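Local coordinates for protein sulfatase (Bacteroides fragilis CAG:558, PDB 6USS) that probably hydrolyses sulfate esters as a calcium-dependent arylsulfatase of the gut microbiome, here carrying a substitution in its catalytic site, at residues T107-S121 with Y424-P436. The protein carries 1 engineered substitution. Numbering follows the deposited sequence.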
loop_
_atom_site.group_PDB
_atom_site.type_symbol
_atom_site.label_atom_id
_atom_site.label_comp_id
_atom_site.label_asym_id
_atom_site.label_seq_id
_atom_site.Cartn_x
_atom_site.Cartn_y
_atom_site.Cartn_z
ATOM N N THR A 107 5.193 -20.033 15.057
ATOM C CA THR A 107 5.059 -20.318 16.485
ATOM C C THR A 107 6.225 -19.814 17.317
ATOM O O THR A 107 6.151 -19.868 18.549
ATOM C CB THR A 107 4.880 -21.834 16.733
ATOM O OG1 THR A 107 5.775 -22.581 15.904
ATOM C CG2 THR A 107 3.441 -22.278 16.446
ATOM N N ASN A 108 7.293 -19.339 16.690
ATOM C CA ASN A 108 8.354 -18.636 17.394
ATOM C C ASN A 108 8.651 -17.355 16.625
ATOM O O ASN A 108 8.065 -17.104 15.567
ATOM C CB ASN A 108 9.583 -19.532 17.542
ATOM C CG ASN A 108 10.506 -19.066 18.622
ATOM O OD1 ASN A 108 10.330 -17.981 19.184
ATOM N ND2 ASN A 108 11.527 -19.872 18.908
ATOM N N TRP A 109 9.563 -16.527 17.135
ATOM C CA TRP A 109 9.721 -15.201 16.542
ATOM C C TRP A 109 10.521 -15.236 15.232
ATOM O O TRP A 109 11.482 -15.989 15.079
ATOM C CB TRP A 109 10.353 -14.227 17.544
ATOM C CG TRP A 109 11.784 -14.471 17.888
ATOM C CD1 TRP A 109 12.259 -15.239 18.913
ATOM C CD2 TRP A 109 12.932 -13.915 17.228
ATOM N NE1 TRP A 109 13.639 -15.206 18.928
ATOM C CE2 TRP A 109 14.076 -14.402 17.902
ATOM C CE3 TRP A 109 13.104 -13.053 16.138
ATOM C CZ2 TRP A 109 15.378 -14.062 17.511
ATOM C CZ3 TRP A 109 14.392 -12.708 15.758
ATOM C CH2 TRP A 109 15.514 -13.216 16.442
ATOM N N THR A 110 10.107 -14.409 14.278
ATOM C CA THR A 110 10.670 -14.419 12.935
ATOM C C THR A 110 11.507 -13.173 12.667
ATOM O O THR A 110 11.249 -12.098 13.226
ATOM C CB THR A 110 9.568 -14.504 11.877
ATOM O OG1 THR A 110 8.849 -13.269 11.845
ATOM C CG2 THR A 110 8.609 -15.621 12.197
ATOM N N TYR A 111 12.540 -13.351 11.807
ATOM C CA TYR A 111 13.174 -12.285 11.036
ATOM C C TYR A 111 13.994 -12.850 9.867
ATOM O O TYR A 111 13.684 -12.545 8.708
ATOM C CB TYR A 111 14.036 -11.365 11.915
ATOM C CG TYR A 111 14.552 -10.168 11.137
ATOM C CD1 TYR A 111 13.863 -8.949 11.146
ATOM C CD2 TYR A 111 15.713 -10.261 10.371
ATOM C CE1 TYR A 111 14.333 -7.861 10.425
ATOM C CE2 TYR A 111 16.184 -9.178 9.643
ATOM C CZ TYR A 111 15.491 -7.992 9.667
ATOM O OH TYR A 111 15.960 -6.935 8.940
ATOM N N PRO A 112 15.033 -13.659 10.096
ATOM C CA PRO A 112 15.892 -14.075 8.972
ATOM C C PRO A 112 15.147 -14.959 7.980
ATOM O O PRO A 112 14.503 -15.934 8.367
ATOM C CB PRO A 112 17.025 -14.846 9.659
ATOM C CG PRO A 112 16.400 -15.378 10.902
ATOM C CD PRO A 112 15.496 -14.252 11.364
ATOM N N LYS A 113 15.275 -14.639 6.687
ATOM C CA LYS A 113 14.558 -15.395 5.663
ATOM C C LYS A 113 15.057 -16.836 5.596
ATOM O O LYS A 113 16.262 -17.089 5.468
ATOM C CB LYS A 113 14.698 -14.728 4.304
ATOM C CG LYS A 113 14.020 -15.489 3.161
ATOM C CD LYS A 113 14.035 -14.642 1.856
ATOM C CE LYS A 113 13.305 -15.340 0.726
ATOM N NZ LYS A 113 12.969 -14.396 -0.358
ATOM N N GLY A 114 14.121 -17.777 5.703
ATOM C CA GLY A 114 14.415 -19.189 5.611
ATOM C C GLY A 114 15.172 -19.806 6.772
ATOM O O GLY A 114 15.578 -20.965 6.663
ATOM N N GLN A 115 15.370 -19.101 7.883
ATOM C CA GLN A 115 16.155 -19.653 8.984
ATOM C C GLN A 115 15.362 -19.638 10.280
ATOM O O GLN A 115 14.621 -18.689 10.556
ATOM C CB GLN A 115 17.464 -18.887 9.205
ATOM C CG GLN A 115 18.403 -18.863 8.019
ATOM C CD GLN A 115 19.472 -17.781 8.185
ATOM O OE1 GLN A 115 20.399 -17.935 8.987
ATOM N NE2 GLN A 115 19.324 -16.661 7.447
ATOM N N GLN A 116 15.545 -20.693 11.074
ATOM C CA GLN A 116 14.961 -20.795 12.403
ATOM C C GLN A 116 15.771 -19.973 13.402
ATOM O O GLN A 116 16.988 -20.146 13.506
ATOM C CB GLN A 116 14.914 -22.264 12.836
ATOM C CG GLN A 116 14.038 -23.140 11.949
ATOM C CD GLN A 116 14.144 -24.626 12.259
ATOM O OE1 GLN A 116 15.083 -25.073 12.922
ATOM N NE2 GLN A 116 13.168 -25.402 11.790
ATOM N N THR A 117 15.099 -19.080 14.142
ATOM C CA THR A 117 15.729 -18.373 15.259
ATOM C C THR A 117 15.836 -19.222 16.533
ATOM O O THR A 117 16.500 -18.802 17.493
ATOM C CB THR A 117 14.948 -17.105 15.595
ATOM O OG1 THR A 117 13.637 -17.485 16.020
ATOM C CG2 THR A 117 14.848 -16.177 14.387
ATOM N N ASP A 118 15.191 -20.390 16.560
ATOM C CA ASP A 118 15.199 -21.271 17.721
ATOM C C ASP A 118 16.607 -21.531 18.251
ATOM O O ASP A 118 17.550 -21.750 17.485
ATOM C CB ASP A 118 14.545 -22.600 17.347
ATOM C CG ASP A 118 13.141 -22.417 16.805
ATOM O OD1 ASP A 118 12.975 -22.270 15.569
ATOM O OD2 ASP A 118 12.198 -22.402 17.620
ATOM N N ARG A 119 16.731 -21.522 19.579
ATOM C CA ARG A 119 17.966 -21.940 20.230
ATOM C C ARG A 119 18.264 -23.406 19.901
ATOM O O ARG A 119 17.337 -24.218 19.793
ATOM C CB ARG A 119 17.852 -21.743 21.742
ATOM C CG ARG A 119 19.042 -22.239 22.526
ATOM C CD ARG A 119 19.110 -21.620 23.920
ATOM N NE ARG A 119 17.824 -21.593 24.621
ATOM C CZ ARG A 119 17.573 -22.209 25.777
ATOM N NH1 ARG A 119 18.521 -22.935 26.370
ATOM N NH2 ARG A 119 16.363 -22.110 26.342
ATOM N N PRO A 120 19.531 -23.769 19.682
ATOM C CA PRO A 120 19.863 -25.181 19.448
ATOM C C PRO A 120 19.584 -26.060 20.666
ATOM O O PRO A 120 19.697 -25.635 21.823
ATOM C CB PRO A 120 21.359 -25.139 19.125
ATOM C CG PRO A 120 21.582 -23.783 18.595
ATOM C CD PRO A 120 20.653 -22.879 19.344
ATOM N N SER A 121 19.206 -27.306 20.387
ATOM C CA SER A 121 18.933 -28.299 21.415
ATOM C C SER A 121 19.675 -29.577 21.071
ATOM O O SER A 121 19.598 -30.050 19.936
ATOM C CB SER A 121 17.429 -28.598 21.533
ATOM O OG SER A 121 17.198 -29.840 22.205
ATOM N N TYR A 424 -6.349 -22.805 22.869
ATOM C CA TYR A 424 -5.180 -23.622 22.560
ATOM C C TYR A 424 -3.919 -22.805 22.289
ATOM O O TYR A 424 -3.951 -21.791 21.586
ATOM C CB TYR A 424 -5.447 -24.500 21.360
ATOM C CG TYR A 424 -6.678 -25.346 21.450
ATOM C CD1 TYR A 424 -7.861 -24.933 20.855
ATOM C CD2 TYR A 424 -6.650 -26.584 22.083
ATOM C CE1 TYR A 424 -8.983 -25.704 20.908
ATOM C CE2 TYR A 424 -7.778 -27.375 22.141
ATOM C CZ TYR A 424 -8.943 -26.928 21.542
ATOM O OH TYR A 424 -10.081 -27.704 21.589
ATOM N N TRP A 425 -2.794 -23.289 22.813
ATOM C CA TRP A 425 -1.473 -22.796 22.445
ATOM C C TRP A 425 -0.592 -23.963 22.004
ATOM O O TRP A 425 -0.696 -25.079 22.528
ATOM C CB TRP A 425 -0.773 -22.079 23.590
ATOM C CG TRP A 425 -1.484 -20.921 24.185
ATOM C CD1 TRP A 425 -1.152 -19.601 24.052
ATOM C CD2 TRP A 425 -2.608 -20.966 25.072
ATOM N NE1 TRP A 425 -2.004 -18.824 24.788
ATOM C CE2 TRP A 425 -2.911 -19.634 25.424
ATOM C CE3 TRP A 425 -3.388 -22.002 25.607
ATOM C CZ2 TRP A 425 -3.973 -19.307 26.275
ATOM C CZ3 TRP A 425 -4.441 -21.677 26.452
ATOM C CH2 TRP A 425 -4.723 -20.342 26.775
ATOM N N ASN A 426 0.294 -23.688 21.049
ATOM C CA ASN A 426 1.302 -24.658 20.642
ATOM C C ASN A 426 2.626 -23.944 20.443
ATOM O O ASN A 426 2.714 -23.026 19.623
ATOM C CB ASN A 426 0.914 -25.394 19.357
ATOM C CG ASN A 426 1.788 -26.602 19.128
ATOM O OD1 ASN A 426 2.268 -27.202 20.082
ATOM N ND2 ASN A 426 2.023 -26.948 17.880
ATOM N N PHE A 427 3.653 -24.382 21.176
ATOM C CA PHE A 427 5.015 -23.860 21.048
ATOM C C PHE A 427 5.967 -25.036 20.876
ATOM O O PHE A 427 6.683 -25.421 21.817
ATOM C CB PHE A 427 5.408 -23.009 22.262
ATOM C CG PHE A 427 6.668 -22.203 22.062
ATOM C CD1 PHE A 427 6.629 -20.979 21.399
ATOM C CD2 PHE A 427 7.900 -22.668 22.550
ATOM C CE1 PHE A 427 7.805 -20.222 21.210
ATOM C CE2 PHE A 427 9.082 -21.925 22.371
ATOM C CZ PHE A 427 9.036 -20.709 21.697
ATOM N N PRO A 428 6.003 -25.631 19.703
ATOM C CA PRO A 428 6.957 -26.711 19.420
ATOM C C PRO A 428 8.317 -26.166 18.996
ATOM O O PRO A 428 8.842 -26.507 17.932
ATOM C CB PRO A 428 6.273 -27.477 18.283
ATOM C CG PRO A 428 5.518 -26.404 17.530
ATOM C CD PRO A 428 5.156 -25.317 18.540
ATOM N N ASN A 429 8.887 -25.296 19.831
ATOM C CA ASN A 429 10.043 -24.497 19.460
ATOM C C ASN A 429 10.994 -24.379 20.645
ATOM O O ASN A 429 10.722 -24.870 21.742
ATOM C CB ASN A 429 9.608 -23.111 18.987
ATOM C CG ASN A 429 8.855 -23.162 17.698
ATOM O OD1 ASN A 429 7.649 -23.441 17.683
ATOM N ND2 ASN A 429 9.558 -22.918 16.592
ATOM N N HIS A 430 12.120 -23.701 20.429
ATOM C CA HIS A 430 13.097 -23.484 21.496
ATOM C C HIS A 430 13.401 -21.989 21.578
ATOM O O HIS A 430 14.173 -21.457 20.769
ATOM C CB HIS A 430 14.364 -24.305 21.262
ATOM C CG HIS A 430 15.138 -24.602 22.511
ATOM N ND1 HIS A 430 16.371 -25.224 22.497
ATOM C CD2 HIS A 430 14.854 -24.368 23.814
ATOM C CE1 HIS A 430 16.813 -25.356 23.734
ATOM N NE2 HIS A 430 15.912 -24.849 24.553
ATOM N N TRP A 431 12.786 -21.318 22.558
ATOM C CA TRP A 431 13.070 -19.918 22.825
ATOM C C TRP A 431 14.448 -19.770 23.467
ATOM O O TRP A 431 15.105 -20.744 23.844
ATOM C CB TRP A 431 11.998 -19.314 23.722
ATOM C CG TRP A 431 11.998 -17.837 23.712
ATOM C CD1 TRP A 431 12.003 -17.026 22.614
ATOM C CD2 TRP A 431 11.983 -16.967 24.856
ATOM N NE1 TRP A 431 11.999 -15.703 23.002
ATOM C CE2 TRP A 431 11.984 -15.638 24.369
ATOM C CE3 TRP A 431 11.973 -17.184 26.243
ATOM C CZ2 TRP A 431 11.979 -14.533 25.214
ATOM C CZ3 TRP A 431 11.970 -16.090 27.082
ATOM C CH2 TRP A 431 11.966 -14.776 26.567
ATOM N N GLY A 432 14.887 -18.522 23.598
ATOM C CA GLY A 432 16.279 -18.286 23.928
ATOM C C GLY A 432 16.636 -18.485 25.383
ATOM O O GLY A 432 17.824 -18.599 25.696
ATOM N N ASN A 433 15.641 -18.522 26.277
ATOM C CA ASN A 433 15.864 -18.590 27.716
ATOM C C ASN A 433 15.123 -19.775 28.332
ATOM O O ASN A 433 14.142 -20.278 27.783
ATOM C CB ASN A 433 15.401 -17.297 28.407
ATOM C CG ASN A 433 16.148 -16.071 27.921
ATOM O OD1 ASN A 433 15.657 -14.944 28.040
ATOM N ND2 ASN A 433 17.339 -16.282 27.372
ATOM N N ASP A 434 15.591 -20.207 29.494
ATOM C CA ASP A 434 14.861 -21.150 30.327
ATOM C C ASP A 434 14.129 -20.428 31.462
ATOM O O ASP A 434 14.511 -19.333 31.892
ATOM C CB ASP A 434 15.804 -22.201 30.915
ATOM C CG ASP A 434 16.564 -22.950 29.867
ATOM O OD1 ASP A 434 15.941 -23.541 28.946
ATOM O OD2 ASP A 434 17.804 -22.947 29.976
ATOM N N GLY A 435 13.076 -21.074 31.962
ATOM C CA GLY A 435 12.330 -20.556 33.088
ATOM C C GLY A 435 11.040 -21.329 33.273
ATOM O O GLY A 435 10.720 -22.229 32.491
ATOM N N PRO A 436 10.273 -21.005 34.309
ATOM C CA PRO A 436 9.052 -21.781 34.578
ATOM C C PRO A 436 8.056 -21.687 33.418
ATOM O O PRO A 436 7.705 -20.596 32.949
ATOM C CB PRO A 436 8.513 -21.150 35.869
ATOM C CG PRO A 436 9.745 -20.555 36.545
ATOM C CD PRO A 436 10.595 -20.054 35.393
HETATM O O HOH W 1 3.588 -20.458 19.582
#
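D118 meets N429 and H430 where a long loop of the N-terminal sulfatase domain, of the alkaline phosphatase superfamily, joins the segment leaving edge strand 422-427 of the small C-terminal antiparallel sheet. Hydrogen bonds from three donors converge on D118 OD2. N429 ND2 arrives on its syn side, with carboxylate and amide nearly coplanar (18°), while H430 N meets D118 OD2 on the anti side at 3.1 Å. The third, N108 ND2, comes from above the carboxylate plane, and W129 NE1 binds OD1, so both oxygens are held. The same N429 amide accepts at its other end, T107 OG1 lying 2.7 Å from N429 OD1; a water further links T107 O to N426 O.

Nonpolar contact is modest: W109 and W431 meet rim to rim. The W109 side chain lies about 8 Å from the bound calcium, and that of W431 about 7 Å from the side chain of its ligand D43.

Charge and CH-pi contacts centre on R119. Its NE and NH2 both bind W431 O side-on, NE at 3.0 Å and in the carbonyl plane. NH2 also forms a salt bridge to D434 OD1, straight at 176° yet approaching from above that carboxylate. With CG anti to the backbone N (chi1 176°) and a bend at chi3, the R119 chain passes over the H430 ring, CB making a CH-pi contact. H430 NE2 sits over the centre of the R119 guanidinium, 3.3 Å above its plane.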